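Local coordinates for binding domain (Hc) of Paraclostridial Mosquitocidal Protein 1 (Paraclostridium bifermentans, PDB 6HOX), which targets host nerve cells as the receptor-binding part of a clostridial-type neurotoxin directed at Anopheles mosquitoes, at residues Q53-R58 and T62-S67; S87-S92 and L132-K137; Q223-Q228 and N241-S246; Q384-E389 and N393-I398. All coordinates share one frame; numbering follows the deposited sequence.

Contact 1 of 4, residues Q53-R58 and T62-S67; sequences QIVDGR and TIRLNS
Strands 53-56 and 62-66 run antiparallel as the two arms of a beta hairpin, their short axes 4.7 Å apart, at 123° between chain directions. The hairpin belongs to the concanavalin-like half of the receptor-binding domain, where strand 61-66 continues the sheet onto strand 218-227. Gln53 and Arg64 form one hydrogen-bonded pair, Val55 and Thr62 the next; Thr62 N reaches Val55 O at 2.8 Å. Between them, Ile54 and Ile63 form a non-hydrogen-bonded pair and turn their branched side chains to the other face, against Val31, Leu29 and Ile36. On the face of Gln53 and Arg64, the beta-branched Val55 and Thr62 suit the extended backbone: Val55 CG2 meets the methyl CG2 of Thr62 at 3.6 Å. Thr62 OG1 stands anti to the backbone N (chi1 -170°), which leaves that methyl to face Val55 and Gly57. The long chains of Gln53 and Arg64 lie side by side, and Arg64 also forms a salt bridge with Glu442. Asn66 links the pair: its OD1 takes Arg64 NE at 2.8 Å on a lone pair, in the guanidinium plane, while its ND2 donates to Gln53 OE1 at 3.0 Å from above the carbonyl plane of Gln53, the two amides 90° apart.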
loop_
_atom_site.group_PDB
_atom_site.type_symbol
_atom_site.label_atom_id
_atom_site.label_comp_id
_atom_site.label_asym_id
_atom_site.label_seq_id
_atom_site.Cartn_x
_atom_site.Cartn_y
_atom_site.Cartn_z
ATOM N N GLN A 53 13.443 12.365 -8.537
ATOM C CA GLN A 53 12.263 12.561 -9.373
ATOM C C GLN A 53 11.019 12.784 -8.507
ATOM O O GLN A 53 10.976 12.464 -7.313
ATOM C CB GLN A 53 12.071 11.362 -10.299
ATOM C CG GLN A 53 13.282 11.086 -11.180
ATOM C CD GLN A 53 13.183 9.773 -11.913
ATOM O OE1 GLN A 53 12.620 8.798 -11.428
ATOM N NE2 GLN A 53 13.773 9.730 -13.094
ATOM N N ILE A 54 10.022 13.387 -9.152
ATOM C CA ILE A 54 8.700 13.572 -8.647
ATOM C C ILE A 54 7.769 12.730 -9.522
ATOM O O ILE A 54 7.728 12.907 -10.727
ATOM C CB ILE A 54 8.320 15.066 -8.660
ATOM C CG1 ILE A 54 9.343 15.916 -7.901
ATOM C CG2 ILE A 54 6.909 15.269 -8.131
ATOM C CD1 ILE A 54 9.070 17.410 -7.954
ATOM N N VAL A 55 7.054 11.793 -8.903
ATOM C CA VAL A 55 6.206 10.862 -9.619
ATOM C C VAL A 55 4.839 10.871 -8.945
ATOM O O VAL A 55 4.660 11.505 -7.896
ATOM C CB VAL A 55 6.822 9.449 -9.660
ATOM C CG1 VAL A 55 8.165 9.451 -10.385
ATOM C CG2 VAL A 55 6.960 8.833 -8.273
ATOM N N ASP A 56 3.886 10.170 -9.564
ATOM C CA ASP A 56 2.572 10.000 -9.012
ATOM C C ASP A 56 2.694 9.172 -7.732
ATOM O O ASP A 56 3.478 8.216 -7.694
ATOM C CB ASP A 56 1.647 9.378 -10.058
ATOM C CG ASP A 56 1.415 10.343 -11.208
ATOM O OD1 ASP A 56 0.904 11.463 -10.953
ATOM O OD2 ASP A 56 1.776 9.994 -12.324
ATOM N N GLY A 57 1.900 9.543 -6.715
ATOM C CA GLY A 57 1.985 8.955 -5.382
ATOM C C GLY A 57 0.634 8.579 -4.812
ATOM O O GLY A 57 -0.329 8.410 -5.524
ATOM N N ARG A 58 0.584 8.407 -3.493
ATOM C CA ARG A 58 -0.624 7.901 -2.813
ATOM C C ARG A 58 -1.564 9.065 -2.501
ATOM O O ARG A 58 -2.728 8.852 -2.121
ATOM C CB ARG A 58 -0.259 7.162 -1.518
ATOM C CG ARG A 58 0.525 8.011 -0.517
ATOM C CD ARG A 58 0.569 7.407 0.886
ATOM N NE ARG A 58 -0.741 7.066 1.431
ATOM C CZ ARG A 58 -1.583 7.943 1.966
ATOM N NH1 ARG A 58 -1.233 9.217 2.087
ATOM N NH2 ARG A 58 -2.776 7.542 2.353
ATOM N N THR A 62 4.856 12.200 -5.237
ATOM C CA THR A 62 5.785 11.675 -4.265
ATOM C C THR A 62 7.208 11.750 -4.825
ATOM O O THR A 62 7.427 11.764 -6.029
ATOM C CB THR A 62 5.391 10.246 -3.870
ATOM O OG1 THR A 62 6.174 9.852 -2.742
ATOM C CG2 THR A 62 5.566 9.255 -4.999
ATOM N N ILE A 63 8.166 11.764 -3.903
ATOM C CA ILE A 63 9.559 11.656 -4.226
ATOM C C ILE A 63 9.861 10.218 -4.643
ATOM O O ILE A 63 9.347 9.255 -4.057
ATOM C CB ILE A 63 10.414 12.073 -3.018
ATOM C CG1 ILE A 63 10.242 13.561 -2.707
ATOM C CG2 ILE A 63 11.861 11.667 -3.249
ATOM C CD1 ILE A 63 10.555 13.935 -1.268
ATOM N N ARG A 64 10.718 10.096 -5.663
ATOM C CA ARG A 64 11.284 8.837 -6.077
ATOM C C ARG A 64 12.817 8.953 -6.075
ATOM O O ARG A 64 13.380 9.853 -6.708
ATOM C CB ARG A 64 10.770 8.446 -7.463
ATOM C CG ARG A 64 11.509 7.255 -8.061
ATOM C CD ARG A 64 10.940 6.776 -9.394
ATOM N NE ARG A 64 11.805 5.788 -10.041
ATOM C CZ ARG A 64 11.405 4.870 -10.915
ATOM N NH1 ARG A 64 10.122 4.742 -11.211
ATOM N NH2 ARG A 64 12.302 4.098 -11.504
ATOM N N LEU A 65 13.469 8.044 -5.344
ATOM C CA LEU A 65 14.919 7.901 -5.287
ATOM C C LEU A 65 15.344 6.665 -6.083
ATOM O O LEU A 65 14.859 5.580 -5.825
ATOM C CB LEU A 65 15.334 7.736 -3.827
ATOM C CG LEU A 65 15.082 8.938 -2.917
ATOM C CD1 LEU A 65 15.535 8.632 -1.491
ATOM C CD2 LEU A 65 15.809 10.170 -3.426
ATOM N N ASN A 66 16.287 6.854 -7.007
ATOM C CA ASN A 66 16.839 5.841 -7.894
ATOM C C ASN A 66 18.246 5.480 -7.414
ATOM O O ASN A 66 18.793 6.141 -6.550
ATOM C CB ASN A 66 16.861 6.333 -9.349
ATOM C CG ASN A 66 15.463 6.554 -9.885
ATOM O OD1 ASN A 66 14.556 5.771 -9.597
ATOM N ND2 ASN A 66 15.269 7.617 -10.652
ATOM N N SER A 67 18.831 4.439 -8.015
ATOM C CA SER A 67 20.139 3.926 -7.603
ATOM C C SER A 67 21.266 4.600 -8.398
ATOM O O SER A 67 22.064 3.925 -9.041
ATOM C CB SER A 67 20.188 2.433 -7.737
ATOM O OG SER A 67 19.367 1.822 -6.756
#

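Contact 2 of 4, residues S87-S92 and L132-K137; sequences SDFTIS and LVWRMK
Trp134 swings CG anti to its backbone N (chi1 166°), while Phe89 holds CG between its N and carbonyl carbon (chi1 63°), and these settings carry the two rings from opposite directions into the space between strands 89-96 and 131-137. The strands are far apart here: the CA atoms of Ile91 and Trp134 are 10.5 Å from each other, so large side chains must span the gap. Trp134 covers much of it, and the outer rim of its six-membered ring makes the touch. Its CH2 meets Phe89 CE2 at 4.1 Å, approaching the phenyl ring at the edge, near its plane. Ile91 complements the pair with a thin, extended branch whose tip, CD1, lies 3.8 Å from Trp134 CZ3 and almost as near CH2. All three residues are buried, and the contact is purely apolar, as fits an interior with no backbone pairing between the strands. Phe83 adds an edge-to-face ring to Phe89, and Trp123 meets the indole of Trp134 with planes about 30° apart. Strand 89-96 belongs to the sheet containing strands 167-174 and 218-227, strand 131-137 to the one containing 122-128 and 143-147; two antiparallel sheets packed face to face in this way make the jelly-roll sandwich of the concanavalin-like fold.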
loop_
_atom_site.group_PDB
_atom_site.type_symbol
_atom_site.label_atom_id
_atom_site.label_comp_id
_atom_site.label_asym_id
_atom_site.label_seq_id
_atom_site.Cartn_x
_atom_site.Cartn_y
_atom_site.Cartn_z
ATOM N N SER A 87 16.380 14.786 24.200
ATOM C CA SER A 87 15.270 15.070 23.297
ATOM C C SER A 87 14.657 13.764 22.772
ATOM O O SER A 87 15.299 13.009 22.026
ATOM C CB SER A 87 15.692 15.980 22.175
ATOM O OG SER A 87 16.778 15.421 21.457
ATOM N N ASP A 88 13.413 13.508 23.191
ATOM C CA ASP A 88 12.548 12.482 22.590
ATOM C C ASP A 88 12.248 12.884 21.137
ATOM O O ASP A 88 12.228 14.061 20.809
ATOM C CB ASP A 88 11.246 12.318 23.378
ATOM C CG ASP A 88 11.436 11.922 24.833
ATOM O OD1 ASP A 88 12.520 11.385 25.173
ATOM O OD2 ASP A 88 10.497 12.161 25.624
ATOM N N PHE A 89 12.006 11.912 20.256
ATOM C CA PHE A 89 11.575 12.273 18.900
ATOM C C PHE A 89 10.793 11.119 18.263
ATOM O O PHE A 89 10.810 9.982 18.767
ATOM C CB PHE A 89 12.759 12.714 18.038
ATOM C CG PHE A 89 13.805 11.659 17.794
ATOM C CD1 PHE A 89 14.850 11.477 18.687
ATOM C CD2 PHE A 89 13.746 10.851 16.671
ATOM C CE1 PHE A 89 15.813 10.505 18.461
ATOM C CE2 PHE A 89 14.710 9.883 16.443
ATOM C CZ PHE A 89 15.744 9.710 17.342
ATOM N N THR A 90 10.080 11.469 17.184
ATOM C CA THR A 90 9.390 10.538 16.328
ATOM C C THR A 90 9.766 10.829 14.869
ATOM O O THR A 90 9.885 11.995 14.462
ATOM C CB THR A 90 7.873 10.616 16.542
ATOM O OG1 THR A 90 7.654 10.274 17.911
ATOM C CG2 THR A 90 7.089 9.687 15.637
ATOM N N ILE A 91 10.014 9.744 14.131
ATOM C CA ILE A 91 10.155 9.742 12.708
ATOM C C ILE A 91 8.965 8.957 12.136
ATOM O O ILE A 91 8.710 7.835 12.569
ATOM C CB ILE A 91 11.516 9.137 12.298
ATOM C CG1 ILE A 91 12.680 10.053 12.689
ATOM C CG2 ILE A 91 11.545 8.816 10.805
ATOM C CD1 ILE A 91 14.056 9.461 12.452
ATOM N N SER A 92 8.265 9.547 11.162
ATOM C CA SER A 92 7.217 8.852 10.384
ATOM C C SER A 92 7.412 9.102 8.884
ATOM O O SER A 92 8.016 10.089 8.474
ATOM C CB SER A 92 5.822 9.215 10.843
ATOM O OG SER A 92 5.455 10.551 10.523
ATOM N N LEU A 132 12.932 -3.850 6.957
ATOM C CA LEU A 132 13.335 -2.483 7.299
ATOM C C LEU A 132 14.193 -2.567 8.560
ATOM O O LEU A 132 13.909 -3.392 9.438
ATOM C CB LEU A 132 12.068 -1.649 7.526
ATOM C CG LEU A 132 12.203 -0.130 7.418
ATOM C CD1 LEU A 132 12.490 0.309 5.998
ATOM C CD2 LEU A 132 10.941 0.549 7.905
ATOM N N VAL A 133 15.269 -1.778 8.588
ATOM C CA VAL A 133 16.174 -1.662 9.728
ATOM C C VAL A 133 16.144 -0.220 10.229
ATOM O O VAL A 133 16.341 0.705 9.426
ATOM C CB VAL A 133 17.620 -2.024 9.348
ATOM C CG1 VAL A 133 18.567 -1.854 10.533
ATOM C CG2 VAL A 133 17.693 -3.439 8.790
ATOM N N TRP A 134 15.924 -0.070 11.536
ATOM C CA TRP A 134 16.178 1.134 12.298
ATOM C C TRP A 134 17.381 0.854 13.197
ATOM O O TRP A 134 17.390 -0.141 13.926
ATOM C CB TRP A 134 14.944 1.558 13.117
ATOM C CG TRP A 134 15.233 2.586 14.161
ATOM C CD1 TRP A 134 15.302 2.389 15.513
ATOM C CD2 TRP A 134 15.517 3.977 13.942
ATOM N NE1 TRP A 134 15.582 3.570 16.145
ATOM C CE2 TRP A 134 15.721 4.559 15.208
ATOM C CE3 TRP A 134 15.573 4.792 12.809
ATOM C CZ2 TRP A 134 16.003 5.912 15.366
ATOM C CZ3 TRP A 134 15.860 6.126 12.960
ATOM C CH2 TRP A 134 16.083 6.675 14.223
ATOM N N ARG A 135 18.397 1.710 13.130
ATOM C CA ARG A 135 19.554 1.524 13.984
ATOM C C ARG A 135 19.979 2.864 14.587
ATOM O O ARG A 135 19.995 3.896 13.883
ATOM C CB ARG A 135 20.712 0.880 13.219
ATOM C CG ARG A 135 21.996 0.834 14.044
ATOM C CD ARG A 135 23.144 0.062 13.429
ATOM N NE ARG A 135 22.753 -1.323 13.193
ATOM C CZ ARG A 135 22.477 -1.825 11.994
ATOM N NH1 ARG A 135 22.888 -1.188 10.910
ATOM N NH2 ARG A 135 21.790 -2.952 11.892
ATOM N N MET A 136 20.300 2.815 15.888
ATOM C CA MET A 136 20.921 3.884 16.657
ATOM C C MET A 136 22.301 3.415 17.145
ATOM O O MET A 136 22.461 2.259 17.567
ATOM C CB MET A 136 20.053 4.250 17.865
ATOM C CG MET A 136 18.765 4.962 17.471
ATOM S SD MET A 136 17.627 5.221 18.841
ATOM C CE MET A 136 17.285 3.524 19.243
ATOM N N LYS A 137 23.297 4.304 17.055
ATOM C CA LYS A 137 24.622 4.059 17.617
ATOM C C LYS A 137 25.083 5.317 18.355
ATOM O O LYS A 137 25.047 6.406 17.812
ATOM C CB LYS A 137 25.610 3.657 16.522
ATOM C CG LYS A 137 26.986 3.251 17.030
ATOM C CD LYS A 137 28.110 3.541 16.074
ATOM C CE LYS A 137 28.328 2.482 15.022
ATOM N NZ LYS A 137 29.608 2.737 14.321
#

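Contact 3 of 4, residues Q223-Q228 and N241-S246; sequences QFNIYQ and NSYFNS
Tyr243 reaches across to strand 223-227 with the far end of its ring, and the firm part of the contact is gathered there. Its OH lies 3.8 Å from Gln223 CB, and ring atom CE1 lies 4.1 Å from Gln223 CG, the two side chains crossing at a slant with amide and ring planes 65° apart. A bend at chi2 (-64°) turns the Gln223 amide off its aliphatic stem, so that CB and CG are what meet the tyrosine. The ring also meets Trp94 edge-to-face and touches His168. Tyrosine suits this place because its ring can pack while its hydroxyl can bind a water that serves the strand backbone. Gln223 and Phe224 form a G1 beta bulge opposite Leu29, in a strand of the concanavalin-like sandwich, whereas Tyr243 follows helix 233-241 on the way to the trefoil half. The looser part is polar and hydrated: a water donates to Gln223 O at 2.8 Å and is hydrogen-bonded to Tyr243 OH at 2.7 Å, linking backbones whose CA atoms, at Gln223 and Tyr243, are 10.1 Å apart.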
loop_
_atom_site.group_PDB
_atom_site.type_symbol
_atom_site.label_atom_id
_atom_site.label_comp_id
_atom_site.label_asym_id
_atom_site.label_seq_id
_atom_site.Cartn_x
_atom_site.Cartn_y
_atom_site.Cartn_z
ATOM N N GLN A 223 5.967 12.268 2.954
ATOM C CA GLN A 223 5.637 12.726 4.302
ATOM C C GLN A 223 6.659 12.150 5.301
ATOM O O GLN A 223 6.275 11.548 6.319
ATOM C CB GLN A 223 4.204 12.346 4.686
ATOM C CG GLN A 223 3.137 12.822 3.696
ATOM C CD GLN A 223 3.075 14.330 3.619
ATOM O OE1 GLN A 223 3.291 14.936 2.573
ATOM N NE2 GLN A 223 2.835 14.956 4.751
ATOM N N PHE A 224 7.954 12.338 5.013
ATOM C CA PHE A 224 8.967 11.998 5.977
ATOM C C PHE A 224 9.016 13.125 7.007
ATOM O O PHE A 224 9.473 14.247 6.722
ATOM C CB PHE A 224 10.321 11.726 5.330
ATOM C CG PHE A 224 11.371 11.231 6.292
ATOM C CD1 PHE A 224 12.008 12.098 7.168
ATOM C CD2 PHE A 224 11.731 9.889 6.309
ATOM C CE1 PHE A 224 12.998 11.638 8.028
ATOM C CE2 PHE A 224 12.713 9.427 7.172
ATOM C CZ PHE A 224 13.338 10.301 8.034
ATOM N N ASN A 225 8.473 12.818 8.183
ATOM C CA ASN A 225 8.202 13.769 9.203
ATOM C C ASN A 225 9.092 13.474 10.407
ATOM O O ASN A 225 9.316 12.309 10.729
ATOM C CB ASN A 225 6.735 13.745 9.629
ATOM C CG ASN A 225 5.794 14.160 8.524
ATOM O OD1 ASN A 225 6.235 14.581 7.454
ATOM N ND2 ASN A 225 4.502 14.004 8.775
ATOM N N ILE A 226 9.595 14.544 11.032
ATOM C CA ILE A 226 10.246 14.486 12.356
ATOM C C ILE A 226 9.421 15.322 13.335
ATOM O O ILE A 226 9.039 16.457 13.041
ATOM C CB ILE A 226 11.708 14.971 12.306
ATOM C CG1 ILE A 226 12.528 14.188 11.275
ATOM C CG2 ILE A 226 12.307 14.896 13.708
ATOM C CD1 ILE A 226 13.862 14.800 10.941
ATOM N N TYR A 227 9.142 14.727 14.493
ATOM C CA TYR A 227 8.419 15.348 15.573
ATOM C C TYR A 227 9.353 15.396 16.779
ATOM O O TYR A 227 10.136 14.453 16.983
ATOM C CB TYR A 227 7.163 14.568 15.972
ATOM C CG TYR A 227 6.168 14.326 14.869
ATOM C CD1 TYR A 227 6.358 13.312 13.938
ATOM C CD2 TYR A 227 5.018 15.089 14.764
ATOM C CE1 TYR A 227 5.446 13.086 12.913
ATOM C CE2 TYR A 227 4.091 14.869 13.757
ATOM C CZ TYR A 227 4.314 13.875 12.822
ATOM O OH TYR A 227 3.414 13.671 11.828
ATOM N N GLN A 228 9.213 16.463 17.580
ATOM C CA GLN A 228 10.106 16.737 18.710
ATOM C C GLN A 228 9.527 16.141 19.999
ATOM O O GLN A 228 9.804 16.626 21.083
ATOM C CB GLN A 228 10.328 18.248 18.849
ATOM C CG GLN A 228 9.093 18.998 19.341
ATOM C CD GLN A 228 9.243 20.498 19.245
ATOM O OE1 GLN A 228 10.346 21.029 19.106
ATOM N NE2 GLN A 228 8.120 21.194 19.340
ATOM N N ASN A 241 -4.324 7.140 10.887
ATOM C CA ASN A 241 -5.714 7.347 10.500
ATOM C C ASN A 241 -5.887 8.691 9.788
ATOM O O ASN A 241 -6.767 8.822 8.917
ATOM C CB ASN A 241 -6.656 7.245 11.701
ATOM C CG ASN A 241 -6.788 5.832 12.212
ATOM O OD1 ASN A 241 -6.585 4.870 11.473
ATOM N ND2 ASN A 241 -7.114 5.689 13.485
ATOM N N SER A 242 -5.035 9.668 10.122
ATOM C CA SER A 242 -5.192 11.013 9.614
ATOM C C SER A 242 -4.889 11.063 8.114
ATOM O O SER A 242 -5.250 12.026 7.450
ATOM C CB SER A 242 -4.360 12.006 10.396
ATOM O OG SER A 242 -2.980 11.928 10.062
ATOM N N TYR A 243 -4.218 10.039 7.585
ATOM C CA TYR A 243 -3.907 9.968 6.158
ATOM C C TYR A 243 -5.075 9.407 5.330
ATOM O O TYR A 243 -4.969 9.354 4.107
ATOM C CB TYR A 243 -2.645 9.140 5.948
ATOM C CG TYR A 243 -1.417 9.857 6.436
ATOM C CD1 TYR A 243 -0.979 10.995 5.786
ATOM C CD2 TYR A 243 -0.720 9.430 7.557
ATOM C CE1 TYR A 243 0.144 11.682 6.216
ATOM C CE2 TYR A 243 0.414 10.105 7.989
ATOM C CZ TYR A 243 0.838 11.241 7.324
ATOM O OH TYR A 243 1.937 11.939 7.741
ATOM N N PHE A 244 -6.165 9.014 5.984
ATOM C CA PHE A 244 -7.332 8.415 5.310
ATOM C C PHE A 244 -8.616 9.156 5.722
ATOM O O PHE A 244 -9.639 8.548 6.004
ATOM C CB PHE A 244 -7.380 6.919 5.643
ATOM C CG PHE A 244 -6.168 6.155 5.167
ATOM C CD1 PHE A 244 -6.071 5.761 3.844
ATOM C CD2 PHE A 244 -5.109 5.874 6.023
ATOM C CE1 PHE A 244 -4.956 5.069 3.397
ATOM C CE2 PHE A 244 -4.000 5.178 5.570
ATOM C CZ PHE A 244 -3.925 4.786 4.258
ATOM N N ASN A 245 -8.558 10.486 5.706
ATOM C CA ASN A 245 -9.629 11.340 6.234
ATOM C C ASN A 245 -10.722 11.568 5.174
ATOM O O ASN A 245 -11.769 12.127 5.480
ATOM C CB ASN A 245 -9.080 12.676 6.742
ATOM C CG ASN A 245 -8.103 13.326 5.777
ATOM O OD1 ASN A 245 -7.251 12.646 5.194
ATOM N ND2 ASN A 245 -8.205 14.639 5.606
ATOM N N SER A 246 -10.490 11.132 3.935
ATOM C CA SER A 246 -11.431 11.361 2.850
ATOM C C SER A 246 -12.188 10.071 2.516
ATOM O O SER A 246 -11.908 8.993 3.035
ATOM C CB SER A 246 -10.733 11.918 1.650
ATOM O OG SER A 246 -9.986 10.903 1.010
HETATM O O HOH W 1 4.223 10.491 7.974
#

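Contact 4 of 4, residues Q384-E389 and N393-I398; sequences QIRIFE and NGLLSI
Ile385 and Leu396 meet through both backbone and side chain at one end of the antiparallel hairpin 384-388/394-398. Leu396 N donates to Ile385 O at 2.8 Å, almost straight at 175°, and beside this bond the two apolar chains lie side by side, CB to CB at 3.9 Å. Next to them, Ile385 N and Leu396 O are joined through a water: it accepts from Ile385 N at 2.9 Å and lies 2.8 Å from Leu396 O, to which it probably donates and which also receives Trp435 NE1. The water thus takes the place of the direct bond expected for a regular pair. Further along, Ile387 and Gly394 satisfy each other in both directions, with Ile387 N 2.8 Å from Gly394 O and Gly394 N 3.0 Å from Ile387 O. Glycine suits the fully extended backbone there. At the turn, Asn393 supplies a side-chain acceptor in place of a backbone one: CG lies anti to the carbonyl carbon, beside its own N (chi1 -68°), which brings OD1 to Glu389 N at 2.8 Å. Glu389 directs its carboxylate to Arg392 in a salt bridge and to Tyr391 N, so the connection is bound to its own hairpin, while Asn393 O accepts from Arg358. The outer edges are paired too, with strands 369-373 and 409-415. Hairpins linked in this way are the building units of the beta-trefoil fold, to which the C-terminal half of clostridial receptor-binding domains belongs.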
loop_
_atom_site.group_PDB
_atom_site.type_symbol
_atom_site.label_atom_id
_atom_site.label_comp_id
_atom_site.label_asym_id
_atom_site.label_seq_id
_atom_site.Cartn_x
_atom_site.Cartn_y
_atom_site.Cartn_z
ATOM N N GLN A 384 -15.790 -3.337 -0.931
ATOM C CA GLN A 384 -16.857 -4.281 -1.189
ATOM C C GLN A 384 -17.753 -3.682 -2.274
ATOM O O GLN A 384 -17.683 -2.481 -2.559
ATOM C CB GLN A 384 -17.620 -4.611 0.088
ATOM C CG GLN A 384 -16.721 -5.053 1.235
ATOM C CD GLN A 384 -16.119 -3.865 1.939
ATOM O OE1 GLN A 384 -16.782 -2.845 2.119
ATOM N NE2 GLN A 384 -14.860 -3.986 2.349
ATOM N N ILE A 385 -18.575 -4.538 -2.888
ATOM C CA ILE A 385 -19.429 -4.127 -3.978
ATOM C C ILE A 385 -20.845 -4.618 -3.689
ATOM O O ILE A 385 -21.066 -5.819 -3.550
ATOM C CB ILE A 385 -18.902 -4.626 -5.337
ATOM C CG1 ILE A 385 -17.505 -4.067 -5.636
ATOM C CG2 ILE A 385 -19.897 -4.294 -6.443
ATOM C CD1 ILE A 385 -16.940 -4.492 -6.976
ATOM N N ARG A 386 -21.765 -3.653 -3.566
ATOM C CA ARG A 386 -23.138 -3.905 -3.217
ATOM C C ARG A 386 -23.972 -3.908 -4.497
ATOM O O ARG A 386 -23.936 -2.939 -5.271
ATOM C CB ARG A 386 -23.662 -2.868 -2.222
ATOM C CG ARG A 386 -25.078 -3.149 -1.733
ATOM C CD ARG A 386 -25.427 -2.468 -0.426
ATOM N NE ARG A 386 -26.820 -2.673 -0.018
ATOM C CZ ARG A 386 -27.366 -2.170 1.099
ATOM N NH1 ARG A 386 -26.637 -1.433 1.926
ATOM N NH2 ARG A 386 -28.640 -2.418 1.392
ATOM N N ILE A 387 -24.721 -5.005 -4.669
ATOM C CA ILE A 387 -25.646 -5.233 -5.766
ATOM C C ILE A 387 -27.047 -4.849 -5.273
ATOM O O ILE A 387 -27.511 -5.392 -4.260
ATOM C CB ILE A 387 -25.634 -6.715 -6.211
ATOM C CG1 ILE A 387 -24.228 -7.264 -6.484
ATOM C CG2 ILE A 387 -26.576 -6.929 -7.386
ATOM C CD1 ILE A 387 -23.473 -6.517 -7.539
ATOM N N PHE A 388 -27.694 -3.934 -5.999
ATOM C CA PHE A 388 -29.068 -3.495 -5.762
ATOM C C PHE A 388 -29.915 -3.984 -6.927
ATOM O O PHE A 388 -29.728 -3.518 -8.045
ATOM C CB PHE A 388 -29.204 -1.969 -5.724
ATOM C CG PHE A 388 -28.584 -1.334 -4.513
ATOM C CD1 PHE A 388 -29.310 -1.192 -3.342
ATOM C CD2 PHE A 388 -27.265 -0.910 -4.535
ATOM C CE1 PHE A 388 -28.732 -0.637 -2.215
ATOM C CE2 PHE A 388 -26.691 -0.353 -3.404
ATOM C CZ PHE A 388 -27.425 -0.216 -2.247
ATOM N N GLU A 389 -30.817 -4.926 -6.651
ATOM C CA GLU A 389 -31.629 -5.533 -7.698
ATOM C C GLU A 389 -32.925 -6.017 -7.056
ATOM O O GLU A 389 -32.947 -6.409 -5.892
ATOM C CB GLU A 389 -30.863 -6.666 -8.388
ATOM C CG GLU A 389 -31.471 -7.116 -9.707
ATOM C CD GLU A 389 -32.390 -8.333 -9.698
ATOM O OE1 GLU A 389 -32.416 -9.094 -8.699
ATOM O OE2 GLU A 389 -33.061 -8.538 -10.725
ATOM N N ASN A 393 -30.671 -8.505 -4.133
ATOM C CA ASN A 393 -29.780 -7.615 -3.384
ATOM C C ASN A 393 -28.722 -8.466 -2.694
ATOM O O ASN A 393 -29.045 -9.525 -2.190
ATOM C CB ASN A 393 -30.518 -6.821 -2.315
ATOM C CG ASN A 393 -31.476 -5.816 -2.902
ATOM O OD1 ASN A 393 -31.188 -5.192 -3.917
ATOM N ND2 ASN A 393 -32.621 -5.663 -2.265
ATOM N N GLY A 394 -27.474 -7.995 -2.688
ATOM C CA GLY A 394 -26.398 -8.706 -1.983
ATOM C C GLY A 394 -25.056 -8.000 -2.088
ATOM O O GLY A 394 -24.951 -6.921 -2.641
ATOM N N LEU A 395 -24.032 -8.630 -1.510
ATOM C CA LEU A 395 -22.649 -8.227 -1.702
ATOM C C LEU A 395 -22.042 -9.172 -2.731
ATOM O O LEU A 395 -22.303 -10.387 -2.717
ATOM C CB LEU A 395 -21.865 -8.302 -0.385
ATOM C CG LEU A 395 -22.307 -7.338 0.709
ATOM C CD1 LEU A 395 -21.509 -7.549 1.996
ATOM C CD2 LEU A 395 -22.178 -5.899 0.252
ATOM N N LEU A 396 -21.249 -8.594 -3.626
ATOM C CA LEU A 396 -20.561 -9.369 -4.627
ATOM C C LEU A 396 -19.543 -10.271 -3.923
ATOM O O LEU A 396 -18.723 -9.810 -3.105
ATOM C CB LEU A 396 -19.884 -8.434 -5.625
ATOM C CG LEU A 396 -19.148 -9.150 -6.753
ATOM C CD1 LEU A 396 -20.144 -9.776 -7.727
ATOM C CD2 LEU A 396 -18.210 -8.201 -7.458
ATOM N N SER A 397 -19.634 -11.563 -4.235
ATOM C CA SER A 397 -18.745 -12.561 -3.706
ATOM C C SER A 397 -18.450 -13.617 -4.785
ATOM O O SER A 397 -18.862 -13.479 -5.934
ATOM C CB SER A 397 -19.314 -13.169 -2.463
ATOM O OG SER A 397 -18.295 -13.842 -1.738
ATOM N N ILE A 398 -17.658 -14.619 -4.406
ATOM C CA ILE A 398 -17.360 -15.785 -5.223
ATOM C C ILE A 398 -18.068 -16.968 -4.573
ATOM O O ILE A 398 -18.100 -17.053 -3.343
ATOM C CB ILE A 398 -15.845 -16.027 -5.372
ATOM C CG1 ILE A 398 -15.110 -15.928 -4.033
ATOM C CG2 ILE A 398 -15.263 -15.077 -6.409
ATOM C CD1 ILE A 398 -13.708 -16.480 -4.053
HETATM O O HOH W 2 -18.430 -7.261 -1.940
#

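In the fold
Contacts 1 and 2 lie in the concanavalin-like half; contact 3 joins its strand 218-227 to the loop that leads into the trefoil half, where contact 4 lies. Strand 218-227 connects the first three, having strand 61-66 of contact 1 and strand 89-96 of contact 2 as neighbours. Contacts 2 and 3 are 16 Å apart between centres and meet directly, with Ser92 O 2.8 Å from Asn225 N, probably a hydrogen bond. Contact 3 also touches contact 1, where Arg58 NH2 packs 3.5 Å from Phe244 CE1. Contact 4 stands apart: its centre is 45 Å from that of contact 2, and its nearest atoms are about 13 Å from contact 3.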